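Local atomic coordinates of fatty Acyl-Adenylate Ligase (Escherichia coli, PDB entry 3PBK), a protein that belongs to the AMP-binding enzymes of the ANL clan and holds the ligand 1ZZ in a pocket. Residues K63-L68 with A157-L162; A129-G134 with P149-L154. All coordinates share one frame; numbering follows the deposited sequence.

Interaction 1: residues K63-L68 with A157-L162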
loop_
_atom_site.group_PDB
_atom_site.type_symbol
_atom_site.label_atom_id
_atom_site.label_comp_id
_atom_site.label_asym_id
_atom_site.label_seq_id
_atom_site.Cartn_x
_atom_site.Cartn_y
_atom_site.Cartn_z
ATOM N N LYS A 63 24.256 -16.551 -7.818
ATOM C CA LYS A 63 25.558 -16.765 -8.441
ATOM C C LYS A 63 25.596 -16.220 -9.869
ATOM O O LYS A 63 26.573 -15.588 -10.265
ATOM C CB LYS A 63 25.954 -18.241 -8.387
ATOM C CG LYS A 63 26.417 -18.697 -7.010
ATOM C CD LYS A 63 26.525 -20.217 -6.930
ATOM C CE LYS A 63 27.221 -20.655 -5.647
ATOM N NZ LYS A 63 27.548 -22.108 -5.653
ATOM N N ARG A 64 24.537 -16.449 -10.641
ATOM C CA ARG A 64 24.443 -15.829 -11.953
ATOM C C ARG A 64 24.682 -14.330 -11.832
ATOM O O ARG A 64 25.586 -13.779 -12.456
ATOM C CB ARG A 64 23.080 -16.087 -12.584
ATOM C CG ARG A 64 22.815 -17.543 -12.905
ATOM C CD ARG A 64 21.749 -17.684 -13.991
ATOM N NE ARG A 64 20.405 -17.328 -13.533
ATOM C CZ ARG A 64 19.761 -17.947 -12.544
ATOM N NH1 ARG A 64 20.349 -18.939 -11.883
ATOM N NH2 ARG A 64 18.536 -17.567 -12.199
ATOM N N LEU A 65 23.870 -13.678 -11.010
ATOM C CA LEU A 65 23.982 -12.242 -10.794
ATOM C C LEU A 65 25.401 -11.781 -10.505
ATOM O O LEU A 65 25.813 -10.717 -10.953
ATOM C CB LEU A 65 23.064 -11.804 -9.658
ATOM C CG LEU A 65 21.642 -11.489 -10.099
ATOM C CD1 LEU A 65 20.844 -10.909 -8.953
ATOM C CD2 LEU A 65 21.701 -10.533 -11.265
ATOM N N LEU A 66 26.147 -12.575 -9.749
ATOM C CA LEU A 66 27.507 -12.199 -9.376
ATOM C C LEU A 66 28.502 -12.322 -10.534
ATOM O O LEU A 66 29.523 -11.622 -10.564
ATOM C CB LEU A 66 27.972 -13.020 -8.178
ATOM C CG LEU A 66 27.274 -12.633 -6.877
ATOM C CD1 LEU A 66 27.507 -13.687 -5.806
ATOM C CD2 LEU A 66 27.733 -11.250 -6.414
ATOM N N SER A 67 28.198 -13.196 -11.491
ATOM C CA SER A 67 29.066 -13.373 -12.642
ATOM C C SER A 67 29.126 -12.070 -13.416
ATOM O O SER A 67 29.992 -11.875 -14.259
ATOM C CB SER A 67 28.558 -14.496 -13.540
ATOM O OG SER A 67 27.577 -14.017 -14.440
ATOM N N LEU A 68 28.194 -11.176 -13.118
ATOM C CA LEU A 68 28.157 -9.877 -13.760
ATOM C C LEU A 68 29.049 -8.884 -13.029
ATOM O O LEU A 68 28.891 -7.673 -13.186
ATOM C CB LEU A 68 26.727 -9.345 -13.807
ATOM C CG LEU A 68 25.807 -9.933 -14.877
ATOM C CD1 LEU A 68 24.349 -9.753 -14.496
ATOM C CD2 LEU A 68 26.081 -9.280 -16.210
ATOM N N ALA A 157 14.899 -14.317 -19.131
ATOM C CA ALA A 157 15.517 -15.420 -19.859
ATOM C C ALA A 157 17.036 -15.263 -19.911
ATOM O O ALA A 157 17.768 -16.180 -19.531
ATOM C CB ALA A 157 14.944 -15.521 -21.251
ATOM N N TRP A 158 17.511 -14.105 -20.377
ATOM C CA TRP A 158 18.950 -13.825 -20.400
ATOM C C TRP A 158 19.528 -13.978 -18.989
ATOM O O TRP A 158 20.587 -14.571 -18.799
ATOM C CB TRP A 158 19.260 -12.428 -20.966
ATOM C CG TRP A 158 18.517 -12.069 -22.247
ATOM C CD1 TRP A 158 17.822 -12.923 -23.067
ATOM C CD2 TRP A 158 18.421 -10.761 -22.861
ATOM N NE1 TRP A 158 17.282 -12.228 -24.132
ATOM C CE2 TRP A 158 17.638 -10.905 -24.037
ATOM C CE3 TRP A 158 18.912 -9.485 -22.528
ATOM C CZ2 TRP A 158 17.336 -9.823 -24.880
ATOM C CZ3 TRP A 158 18.611 -8.409 -23.371
ATOM C CH2 TRP A 158 17.831 -8.588 -24.531
ATOM N N PHE A 159 18.815 -13.451 -18.000
ATOM C CA PHE A 159 19.214 -13.609 -16.607
ATOM C C PHE A 159 19.354 -15.089 -16.219
ATOM O O PHE A 159 20.388 -15.499 -15.683
ATOM C CB PHE A 159 18.230 -12.871 -15.687
ATOM C CG PHE A 159 18.328 -13.266 -14.233
ATOM C CD1 PHE A 159 19.557 -13.355 -13.600
ATOM C CD2 PHE A 159 17.179 -13.523 -13.491
ATOM C CE1 PHE A 159 19.642 -13.717 -12.259
ATOM C CE2 PHE A 159 17.256 -13.877 -12.150
ATOM C CZ PHE A 159 18.489 -13.975 -11.535
ATOM N N LYS A 160 18.325 -15.890 -16.492
ATOM C CA LYS A 160 18.368 -17.311 -16.149
ATOM C C LYS A 160 19.452 -18.001 -16.973
ATOM O O LYS A 160 19.952 -19.078 -16.610
ATOM C CB LYS A 160 17.011 -17.984 -16.382
ATOM C CG LYS A 160 15.857 -17.353 -15.630
ATOM C CD LYS A 160 14.714 -18.337 -15.426
ATOM C CE LYS A 160 13.388 -17.617 -15.173
ATOM N NZ LYS A 160 12.252 -18.551 -14.880
ATOM N N ALA A 161 19.822 -17.349 -18.072
ATOM C CA ALA A 161 20.771 -17.897 -19.034
ATOM C C ALA A 161 22.233 -17.612 -18.670
ATOM O O ALA A 161 23.150 -18.128 -19.303
ATOM C CB ALA A 161 20.450 -17.381 -20.437
ATOM N N LEU A 162 22.444 -16.799 -17.642
ATOM C CA LEU A 162 23.796 -16.463 -17.197
ATOM C C LEU A 162 24.532 -17.647 -16.571
ATOM O O LEU A 162 23.925 -18.671 -16.238
ATOM C CB LEU A 162 23.765 -15.283 -16.217
ATOM C CG LEU A 162 24.106 -13.904 -16.787
ATOM C CD1 LEU A 162 23.700 -13.783 -18.248
ATOM C CD2 LEU A 162 23.468 -12.806 -15.949
#
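The last turn of helix 51-67, with L68 after it, meets residues 157-162, which include most of helix 156-160. Their backbones approach most closely at R64 and L162, whose CA atoms lie 5.3 Å apart. R64 carries the contact. With CG anti to its own carbonyl carbon and the chain bent at chi3, the side chain passes alongside L162 and brings its guanidinium to F159. NE donates to F159 O at 2.8 Å; the oxygen lies almost in the guanidinium plane, but the donor sits above the carbonyl plane and the N-H···O angle is only 132°, so the bond is distinctly bent. L162 N also donates to F159 O, which places two donors on this carbonyl. The outer end of the same guanidinium lies over one face of the F159 ring: CZ is 4.5 Å from the ring centroid in a cation-pi contact, NH2 stands toward the rim, and the two planes are inclined by 39°. F159 thus receives R64 through its backbone and its ring together. L65 adds apolar packing, its CG 3.7 Å from F159 CE1. Beyond R64, L162 packs CB against R64 CB, and its CD2 meets L68 CD1 at 3.5 Å, the two leucines crossing at about a right angle. S67 OG folds back to hydrogen-bond R64 O, which also accepts from S67 N. Helix 84-95 adds A89 against F159 and C93 against L65. The contact joins helix 51-67 to helix 156-160 beside strand 152-155 of the parallel sheet, on which L68 and L162 also rest, and its centre is an arginine-phenylalanine pair that combines a hydrogen bond to the F159 carbonyl with a cation-pi contact to the ring of the same residue.

Interaction 2: residues A129-G134 with P149-L154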
loop_
_atom_site.group_PDB
_atom_site.type_symbol
_atom_site.label_atom_id
_atom_site.label_comp_id
_atom_site.label_asym_id
_atom_site.label_seq_id
_atom_site.Cartn_x
_atom_site.Cartn_y
_atom_site.Cartn_z
ATOM N N ALA A 129 22.733 -1.230 -10.965
ATOM C CA ALA A 129 23.811 -1.671 -11.840
ATOM C C ALA A 129 23.281 -2.654 -12.870
ATOM O O ALA A 129 23.989 -3.053 -13.797
ATOM C CB ALA A 129 24.913 -2.301 -11.033
ATOM N N ALA A 130 22.024 -3.043 -12.686
ATOM C CA ALA A 130 21.355 -3.987 -13.569
ATOM C C ALA A 130 19.838 -3.925 -13.344
ATOM O O ALA A 130 19.368 -3.468 -12.307
ATOM C CB ALA A 130 21.877 -5.394 -13.328
ATOM N N ILE A 131 19.066 -4.373 -14.319
ATOM C CA ILE A 131 17.627 -4.383 -14.163
ATOM C C ILE A 131 17.056 -5.590 -14.878
ATOM O O ILE A 131 17.301 -5.789 -16.064
ATOM C CB ILE A 131 16.977 -3.071 -14.676
ATOM C CG1 ILE A 131 15.462 -3.231 -14.799
ATOM C CG2 ILE A 131 17.567 -2.641 -16.004
ATOM C CD1 ILE A 131 14.751 -1.930 -15.054
ATOM N N ILE A 132 16.313 -6.409 -14.145
ATOM C CA ILE A 132 15.735 -7.615 -14.706
ATOM C C ILE A 132 14.270 -7.380 -14.996
ATOM O O ILE A 132 13.541 -6.920 -14.130
ATOM C CB ILE A 132 15.875 -8.768 -13.729
ATOM C CG1 ILE A 132 17.352 -9.025 -13.462
ATOM C CG2 ILE A 132 15.196 -10.007 -14.260
ATOM C CD1 ILE A 132 17.596 -10.099 -12.459
ATOM N N THR A 133 13.845 -7.685 -16.219
ATOM C CA THR A 133 12.458 -7.489 -16.633
ATOM C C THR A 133 11.940 -8.668 -17.438
ATOM O O THR A 133 12.710 -9.472 -17.951
ATOM C CB THR A 133 12.307 -6.250 -17.521
ATOM O OG1 THR A 133 10.923 -6.035 -17.806
ATOM C CG2 THR A 133 13.035 -6.457 -18.832
ATOM N N GLY A 134 10.622 -8.753 -17.557
ATOM C CA GLY A 134 10.001 -9.732 -18.428
ATOM C C GLY A 134 9.970 -9.234 -19.860
ATOM O O GLY A 134 10.058 -8.030 -20.114
ATOM N N PRO A 149 24.176 4.099 -19.755
ATOM C CA PRO A 149 25.051 3.078 -20.345
ATOM C C PRO A 149 25.484 2.060 -19.296
ATOM O O PRO A 149 25.576 0.860 -19.580
ATOM C CB PRO A 149 26.261 3.888 -20.827
ATOM C CG PRO A 149 25.808 5.338 -20.808
ATOM C CD PRO A 149 24.823 5.419 -19.695
ATOM N N GLU A 150 25.723 2.555 -18.086
ATOM C CA GLU A 150 26.224 1.747 -16.978
ATOM C C GLU A 150 25.184 0.770 -16.433
ATOM O O GLU A 150 25.357 0.209 -15.351
ATOM C CB GLU A 150 26.721 2.653 -15.841
ATOM C CG GLU A 150 25.605 3.293 -15.022
ATOM C CD GLU A 150 24.540 3.931 -15.902
ATOM O OE1 GLU A 150 23.371 3.472 -15.858
ATOM O OE2 GLU A 150 24.879 4.882 -16.650
ATOM N N LEU A 151 24.108 0.562 -17.178
ATOM C CA LEU A 151 23.042 -0.310 -16.713
ATOM C C LEU A 151 22.927 -1.551 -17.583
ATOM O O LEU A 151 22.663 -1.446 -18.772
ATOM C CB LEU A 151 21.714 0.451 -16.693
ATOM C CG LEU A 151 20.489 -0.315 -16.184
ATOM C CD1 LEU A 151 20.719 -0.815 -14.768
ATOM C CD2 LEU A 151 19.223 0.534 -16.274
ATOM N N HIS A 152 23.145 -2.723 -16.993
ATOM C CA HIS A 152 22.812 -3.976 -17.660
ATOM C C HIS A 152 21.292 -4.072 -17.710
ATOM O O HIS A 152 20.617 -3.818 -16.709
ATOM C CB HIS A 152 23.306 -5.193 -16.874
ATOM C CG HIS A 152 24.794 -5.335 -16.806
ATOM N ND1 HIS A 152 25.558 -4.715 -15.836
ATOM C CD2 HIS A 152 25.655 -6.070 -17.549
ATOM C CE1 HIS A 152 26.829 -5.044 -16.003
ATOM N NE2 HIS A 152 26.914 -5.864 -17.035
ATOM N N VAL A 153 20.756 -4.456 -18.862
ATOM C CA VAL A 153 19.340 -4.751 -18.983
ATOM C C VAL A 153 19.176 -6.219 -19.329
ATOM O O VAL A 153 19.560 -6.664 -20.405
ATOM C CB VAL A 153 18.688 -3.887 -20.062
ATOM C CG1 VAL A 153 17.344 -4.475 -20.484
ATOM C CG2 VAL A 153 18.549 -2.444 -19.572
ATOM N N LEU A 154 18.620 -6.981 -18.404
ATOM C CA LEU A 154 18.478 -8.412 -18.611
ATOM C C LEU A 154 17.015 -8.809 -18.682
ATOM O O LEU A 154 16.231 -8.447 -17.804
ATOM C CB LEU A 154 19.139 -9.178 -17.469
ATOM C CG LEU A 154 20.666 -9.121 -17.385
ATOM C CD1 LEU A 154 21.186 -7.691 -17.293
ATOM C CD2 LEU A 154 21.134 -9.935 -16.199
#
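Strands 130-133 and 152-155 run side by side in parallel, the axes of 130-133 and 152-154 being 4.7 Å apart and 15° from alignment, as the two strands of a beta-alpha-beta unit connected through helix 138-144. The tight part is the backbone seam. I131 N donates to H152 O, L154 N to I131 O at 2.9 Å and T133 N to L154 O, while the CA atoms of A130 and I132 make C-H···O contacts with H152 O and L154 O. On the face bearing I131 and V153, I131 CG2 meets V153 CG2 at 3.7 Å and also L151 CD2 at 3.6 Å; L138 of the connecting helix touches V153. The other face carries A130 CB against H152 CB (3.8 Å) and the buried L154. The seam loosens toward A129 and exposed E150, where H152 N reaches A129 O only weakly, at 3.3 Å. Here exposed H152 turns its ring so that A129 O lies at its edge, in plane, and ND1 donates to it at 3.1 Å, nearly along the C=O axis. Side chain and backbone of one residue therefore share a single acceptor, and a hydrogen on ND1 is implied, which probably fixes the ring's rotation at this weakly bonded end of the pairing.

Overall arrangement
Interactions 1 and 2 have centres 11 Å apart and are joined by continuous chain, strand 152-155 leading directly into helix 156-160. They also touch through side chains: L68 lies against the edge strand, with CD2 3.5 Å from H152 CD2 and CD1 3.6 Å from L154 CD2, while F159 CD2 meets I132 CD1 at 3.6 Å. Interaction 1 thus packs on the sheet face that carries A130, I132, H152 and L154, the outer part of a parallel four-stranded sheet. Both contacts lie on the same side of the chain's centre, about 31 and 26 Å from it (centre to centre), and neither contact includes any residue of the 1ZZ pocket, whose residues fall between 183 and 550.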